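Local atomic coordinates of collagen adhesin (PDB entry 2F68), a protein that probably fastens Staphylococcus aureus to host collagen, its extracellular domains thought to wrap around the collagen triple helix in a "hug". Residues 199-204 with 256-261; 187-192 with 237-242. All blocks are in the same frame, centred on the assembly; numbering follows the deposited sequence.

Contact 1: residues 199-204 with 256-261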
loop_
_atom_site.group_PDB
_atom_site.type_symbol
_atom_site.label_atom_id
_atom_site.label_comp_id
_atom_site.label_asym_id
_atom_site.label_seq_id
_atom_site.Cartn_x
_atom_site.Cartn_y
_atom_site.Cartn_z
ATOM N N SER A 199 2.890 18.497 -5.384
ATOM C CA SER A 199 2.520 19.050 -4.079
ATOM C C SER A 199 2.799 18.099 -2.912
ATOM O O SER A 199 2.866 18.529 -1.757
ATOM C CB SER A 199 1.047 19.469 -4.078
ATOM O OG SER A 199 0.200 18.367 -4.352
ATOM N N THR A 200 2.962 16.814 -3.219
ATOM C CA THR A 200 3.196 15.787 -2.201
ATOM C C THR A 200 4.669 15.369 -2.115
ATOM O O THR A 200 4.976 14.228 -1.760
ATOM C CB THR A 200 2.317 14.535 -2.445
ATOM O OG1 THR A 200 2.551 14.031 -3.767
ATOM C CG2 THR A 200 0.838 14.868 -2.281
ATOM N N LEU A 201 5.569 16.302 -2.423
ATOM C CA LEU A 201 7.007 16.028 -2.451
ATOM C C LEU A 201 7.573 15.802 -1.044
ATOM O O LEU A 201 7.666 14.664 -0.595
ATOM C CB LEU A 201 7.757 17.153 -3.188
ATOM C CG LEU A 201 9.082 16.892 -3.928
ATOM C CD1 LEU A 201 10.264 16.681 -2.980
ATOM C CD2 LEU A 201 8.974 15.742 -4.933
ATOM N N ASN A 202 7.929 16.891 -0.362
ATOM C CA ASN A 202 8.551 16.882 0.980
ATOM C C ASN A 202 9.910 16.173 1.124
ATOM O O ASN A 202 10.102 15.057 0.635
ATOM C CB ASN A 202 7.556 16.482 2.097
ATOM C CG ASN A 202 7.315 14.978 2.188
ATOM O OD1 ASN A 202 6.234 14.494 1.850
ATOM N ND2 ASN A 202 8.313 14.238 2.662
ATOM N N ILE A 203 10.842 16.842 1.802
ATOM C CA ILE A 203 12.187 16.309 2.035
ATOM C C ILE A 203 12.504 16.304 3.532
ATOM O O ILE A 203 12.321 17.315 4.215
ATOM C CB ILE A 203 13.289 17.121 1.279
ATOM C CG1 ILE A 203 12.911 17.371 -0.187
ATOM C CG2 ILE A 203 14.640 16.413 1.355
ATOM C CD1 ILE A 203 12.279 18.730 -0.445
ATOM N N ASN A 204 12.971 15.163 4.032
ATOM C CA ASN A 204 13.392 15.039 5.426
ATOM C C ASN A 204 14.910 14.950 5.550
ATOM O O ASN A 204 15.532 14.012 5.043
ATOM C CB ASN A 204 12.727 13.829 6.094
ATOM C CG ASN A 204 12.938 13.798 7.602
ATOM O OD1 ASN A 204 12.859 14.825 8.278
ATOM N ND2 ASN A 204 13.199 12.609 8.135
ATOM N N ILE A 256 13.796 11.770 0.433
ATOM C CA ILE A 256 12.877 12.441 -0.486
ATOM C C ILE A 256 11.671 11.557 -0.805
ATOM O O ILE A 256 11.781 10.564 -1.532
ATOM C CB ILE A 256 13.587 12.906 -1.788
ATOM C CG1 ILE A 256 14.777 13.815 -1.455
ATOM C CG2 ILE A 256 12.601 13.623 -2.717
ATOM C CD1 ILE A 256 15.761 14.007 -2.595
ATOM N N ASN A 257 10.526 11.932 -0.243
ATOM C CA ASN A 257 9.261 11.247 -0.482
ATOM C C ASN A 257 8.515 11.888 -1.654
ATOM O O ASN A 257 8.840 13.007 -2.055
ATOM C CB ASN A 257 8.407 11.277 0.796
ATOM C CG ASN A 257 7.080 10.542 0.648
ATOM O OD1 ASN A 257 6.017 11.109 0.898
ATOM N ND2 ASN A 257 7.138 9.277 0.242
ATOM N N TYR A 258 7.552 11.159 -2.220
ATOM C CA TYR A 258 6.573 11.711 -3.168
ATOM C C TYR A 258 5.513 10.687 -3.571
ATOM O O TYR A 258 5.789 9.487 -3.643
ATOM C CB TYR A 258 7.236 12.329 -4.411
ATOM C CG TYR A 258 8.065 11.380 -5.247
ATOM C CD1 TYR A 258 7.492 10.659 -6.294
ATOM C CD2 TYR A 258 9.429 11.223 -5.008
ATOM C CE1 TYR A 258 8.253 9.795 -7.072
ATOM C CE2 TYR A 258 10.197 10.360 -5.779
ATOM C CZ TYR A 258 9.603 9.650 -6.808
ATOM O OH TYR A 258 10.361 8.797 -7.575
ATOM N N LYS A 259 4.304 11.178 -3.833
ATOM C CA LYS A 259 3.180 10.331 -4.225
ATOM C C LYS A 259 2.883 10.451 -5.716
ATOM O O LYS A 259 2.927 11.546 -6.283
ATOM C CB LYS A 259 1.930 10.682 -3.412
ATOM C CG LYS A 259 2.039 10.382 -1.923
ATOM C CD LYS A 259 0.782 10.811 -1.182
ATOM C CE LYS A 259 0.916 10.574 0.315
ATOM N NZ LYS A 259 -0.311 10.985 1.052
ATOM N N THR A 260 2.581 9.315 -6.341
ATOM C CA THR A 260 2.237 9.272 -7.761
ATOM C C THR A 260 0.810 8.766 -7.960
ATOM O O THR A 260 0.472 7.653 -7.546
ATOM C CB THR A 260 3.219 8.392 -8.569
ATOM O OG1 THR A 260 3.360 7.116 -7.934
ATOM C CG2 THR A 260 4.586 9.060 -8.670
ATOM N N LYS A 261 -0.020 9.596 -8.588
ATOM C CA LYS A 261 -1.415 9.259 -8.865
ATOM C C LYS A 261 -1.515 8.213 -9.973
ATOM O O LYS A 261 -0.961 8.394 -11.059
ATOM C CB LYS A 261 -2.205 10.521 -9.240
ATOM C CG LYS A 261 -3.691 10.300 -9.535
ATOM C CD LYS A 261 -4.512 10.132 -8.262
ATOM C CE LYS A 261 -5.987 9.944 -8.577
ATOM N NZ LYS A 261 -6.809 9.825 -7.342
HETATM O O HOH W 1 3.741 12.690 0.316
#

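Contact 2: residues 187-192 with 237-242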
loop_
_atom_site.group_PDB
_atom_site.type_symbol
_atom_site.label_atom_id
_atom_site.label_comp_id
_atom_site.label_asym_id
_atom_site.label_seq_id
_atom_site.Cartn_x
_atom_site.Cartn_y
_atom_site.Cartn_z
ATOM N N LYS A 187 19.403 10.836 -10.456
ATOM C CA LYS A 187 18.541 11.014 -11.624
ATOM C C LYS A 187 17.398 10.001 -11.619
ATOM O O LYS A 187 17.573 8.847 -12.020
ATOM C CB LYS A 187 19.349 10.921 -12.923
ATOM C CG LYS A 187 20.269 12.107 -13.174
ATOM C CD LYS A 187 20.930 12.016 -14.541
ATOM C CE LYS A 187 21.869 13.186 -14.779
ATOM N NZ LYS A 187 22.532 13.104 -16.110
ATOM N N ASP A 188 16.229 10.447 -11.161
ATOM C CA ASP A 188 15.057 9.585 -11.021
ATOM C C ASP A 188 14.136 9.677 -12.236
ATOM O O ASP A 188 13.924 10.759 -12.788
ATOM C CB ASP A 188 14.293 9.938 -9.739
ATOM C CG ASP A 188 13.207 8.930 -9.403
ATOM O OD1 ASP A 188 12.134 8.964 -10.044
ATOM O OD2 ASP A 188 13.420 8.115 -8.482
ATOM N N GLN A 189 13.600 8.528 -12.644
ATOM C CA GLN A 189 12.642 8.444 -13.746
ATOM C C GLN A 189 11.435 7.610 -13.324
ATOM O O GLN A 189 11.576 6.436 -12.969
ATOM C CB GLN A 189 13.283 7.831 -14.999
ATOM C CG GLN A 189 14.515 8.560 -15.534
ATOM C CD GLN A 189 15.811 8.096 -14.890
ATOM O OE1 GLN A 189 15.966 6.923 -14.544
ATOM N NE2 GLN A 189 16.756 9.017 -14.737
ATOM N N ILE A 190 10.256 8.223 -13.358
ATOM C CA ILE A 190 9.013 7.537 -13.007
ATOM C C ILE A 190 8.371 6.968 -14.273
ATOM O O ILE A 190 8.095 7.703 -15.223
ATOM C CB ILE A 190 8.023 8.468 -12.259
ATOM C CG1 ILE A 190 8.743 9.236 -11.143
ATOM C CG2 ILE A 190 6.855 7.665 -11.692
ATOM C CD1 ILE A 190 8.062 10.528 -10.728
ATOM N N GLN A 191 8.144 5.656 -14.272
ATOM C CA GLN A 191 7.640 4.946 -15.452
ATOM C C GLN A 191 6.143 5.172 -15.685
ATOM O O GLN A 191 5.471 5.826 -14.884
ATOM C CB GLN A 191 7.960 3.446 -15.362
ATOM C CG GLN A 191 9.442 3.114 -15.155
ATOM C CD GLN A 191 10.345 3.662 -16.251
ATOM O OE1 GLN A 191 11.295 4.398 -15.978
ATOM N NE2 GLN A 191 10.052 3.308 -17.500
ATOM N N GLY A 192 5.636 4.625 -16.789
ATOM C CA GLY A 192 4.243 4.810 -17.199
ATOM C C GLY A 192 3.214 4.160 -16.292
ATOM O O GLY A 192 3.535 3.264 -15.508
ATOM N N LYS A 237 7.424 14.756 -18.158
ATOM C CA LYS A 237 8.281 13.594 -18.399
ATOM C C LYS A 237 8.395 12.670 -17.183
ATOM O O LYS A 237 8.965 11.579 -17.282
ATOM C CB LYS A 237 9.675 14.039 -18.857
ATOM C CG LYS A 237 9.724 14.591 -20.280
ATOM C CD LYS A 237 11.151 14.921 -20.717
ATOM C CE LYS A 237 11.940 13.675 -21.114
ATOM N NZ LYS A 237 11.434 13.049 -22.369
ATOM N N ASN A 238 7.844 13.112 -16.051
ATOM C CA ASN A 238 7.895 12.376 -14.779
ATOM C C ASN A 238 9.319 12.021 -14.335
ATOM O O ASN A 238 9.621 10.866 -14.026
ATOM C CB ASN A 238 6.997 11.129 -14.821
ATOM C CG ASN A 238 5.518 11.470 -14.786
ATOM O OD1 ASN A 238 5.043 12.147 -13.872
ATOM N ND2 ASN A 238 4.778 10.990 -15.779
ATOM N N THR A 239 10.187 13.031 -14.311
ATOM C CA THR A 239 11.583 12.854 -13.910
ATOM C C THR A 239 11.991 13.840 -12.818
ATOM O O THR A 239 11.665 15.027 -12.885
ATOM C CB THR A 239 12.554 12.996 -15.107
ATOM O OG1 THR A 239 12.260 14.198 -15.830
ATOM C CG2 THR A 239 12.443 11.800 -16.047
ATOM N N ILE A 240 12.703 13.331 -11.814
ATOM C CA ILE A 240 13.210 14.153 -10.717
ATOM C C ILE A 240 14.736 14.059 -10.652
ATOM O O ILE A 240 15.293 12.983 -10.424
ATOM C CB ILE A 240 12.588 13.750 -9.350
ATOM C CG1 ILE A 240 11.058 13.838 -9.403
ATOM C CG2 ILE A 240 13.140 14.629 -8.224
ATOM C CD1 ILE A 240 10.345 13.040 -8.323
ATOM N N ASP A 241 15.401 15.192 -10.864
ATOM C CA ASP A 241 16.860 15.259 -10.810
ATOM C C ASP A 241 17.324 16.005 -9.562
ATOM O O ASP A 241 17.046 17.195 -9.398
ATOM C CB ASP A 241 17.422 15.915 -12.076
ATOM C CG ASP A 241 17.156 15.097 -13.331
ATOM O OD1 ASP A 241 17.325 13.858 -13.295
ATOM O OD2 ASP A 241 16.786 15.699 -14.361
ATOM N N VAL A 242 18.029 15.292 -8.686
ATOM C CA VAL A 242 18.484 15.846 -7.413
ATOM C C VAL A 242 20.000 16.040 -7.414
ATOM O O VAL A 242 20.756 15.104 -7.685
ATOM C CB VAL A 242 18.067 14.952 -6.212
ATOM C CG1 VAL A 242 18.376 15.643 -4.887
ATOM C CG2 VAL A 242 16.585 14.595 -6.288
HETATM O O HOH W 2 15.976 11.730 -14.743
HETATM O O HOH W 3 10.126 9.078 -16.445
HETATM O O HOH W 4 6.042 8.108 -17.122
#

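Contact 1: residues 199-204 with 256-261
Leu201 leans over the strand 256-261 by way of its two methyls. Its CB is directed away from that strand, and the first torsion puts CG anti to the backbone N (chi1 -152°), from where the fork turns back. CD1 lies 3.9 Å from Ile256 CG2, with the two side chains alongside each other and pointing the same way, while CD2 lies 3.9 Å from Tyr258 CB and approaches the ring obliquely. Ile203 extends the same apolar face, its CG2 3.8 Å from Ile256 CG1. Both segments belong to the five-stranded antiparallel sheet of the collagen-binding domain, 252-262 between 166-173 and 194-207, where strand 194-207 is interrupted before it pairs regularly with 252-262: Ile203 and Ile256 form a non-hydrogen-bonded pair, and Asn257 N donates to Asn202 O at 3.3 Å. Tyr258 CA points its hydrogen almost straight at Thr200 O (176°). The modelled approach of Leu201 O to Asn257 O, two acceptors, is doubtful. On the opposite face the amides of Asn202 and Asn257 are turned 34° apart, with Asn202 ND2 3.5 Å from Asn257 CB. A water hydrogen-bonded to both Thr200 O (2.9 Å) and Asn257 OD1 bridges the strands here. Thr200 OG1 hydrogen-bonds Asp197 O and takes a weak, long bond from Lys259 N (3.3 Å); the Thr200 and Lys259 side chains cross at about a right angle.

Contact 2: residues 187-192 with 237-242
Asp188 and Ile240 form the hydrogen-bonded pair of this antiparallel ladder: Asp188 N donates to Ile240 O at 2.8 Å, and Ile240 N returns a bond to Asp188 O at 3.0 Å, approaching from above the carbonyl plane. One step on, Ile190 N meets Asn238 O at 2.8 Å, nearly in line with the carbonyl. Gln189 faces Thr239 between these bonds and Lys187 faces Asp241 beyond the Asp188-Ile240 pair, both as non-hydrogen-bonded pairs. On that face Lys187 CG rests 3.4 Å from Asp241 OD1, but the extended chain carries NZ 6.0 Å from the same oxygen, too far for a salt bridge. A water ties the face together, donating to Asp188 O and Asp241 OD1 and accepting from Gln189 NE2; Gln189 NE2 also binds Gln275 OE1, which helps fix the amide. Gln189 CG touches Thr239 CG2 at 3.9 Å. On the other face Ile190 CD1 and Ile240 CD1 stand 4.2 Å apart, beside Asp188, whose OD1 accepts from Asn272 ND2. At the ladder's end Asn238 has a left-handed backbone (55°/51°) and, with Thr239, faces Asp234 in a G1 beta bulge. Its CB lies 3.8 Å from Ile190 CB, and its amide is held from both ends, OD1 accepting from Leu196 N and ND2 donating to Gln195 OE1. Strand 184-190 lies between 239-244 and 269-278, with 230-234 on the far side of 239-244, while the face bearing Ile190 and Ile240 looks across to Leu196 and Tyr258 of strands 194-207 and 252-262.

In the fold
Contacts 1 and 2 belong to two facing sheets of the beta sandwich that forms the collagen-binding domain, their centres about 13 Å apart. Tyr258 spans the gap: its CE1 lies 3.7 Å from Ile190 CD1, its CE2 equally close to Ile240 CD1, and its OH is 3.0 Å from Asp188 OD1, a probable hydrogen bond. Asn272 joins the group, bonding both Tyr258 OH and Asp188 OD1. Farther along, Ile256 CD1 packs 3.8 Å from Val242 CG2. In the chain the segments alternate between contacts, so the polypeptide crosses from one sheet to the other repeatedly. Neither contact holds a ligand here.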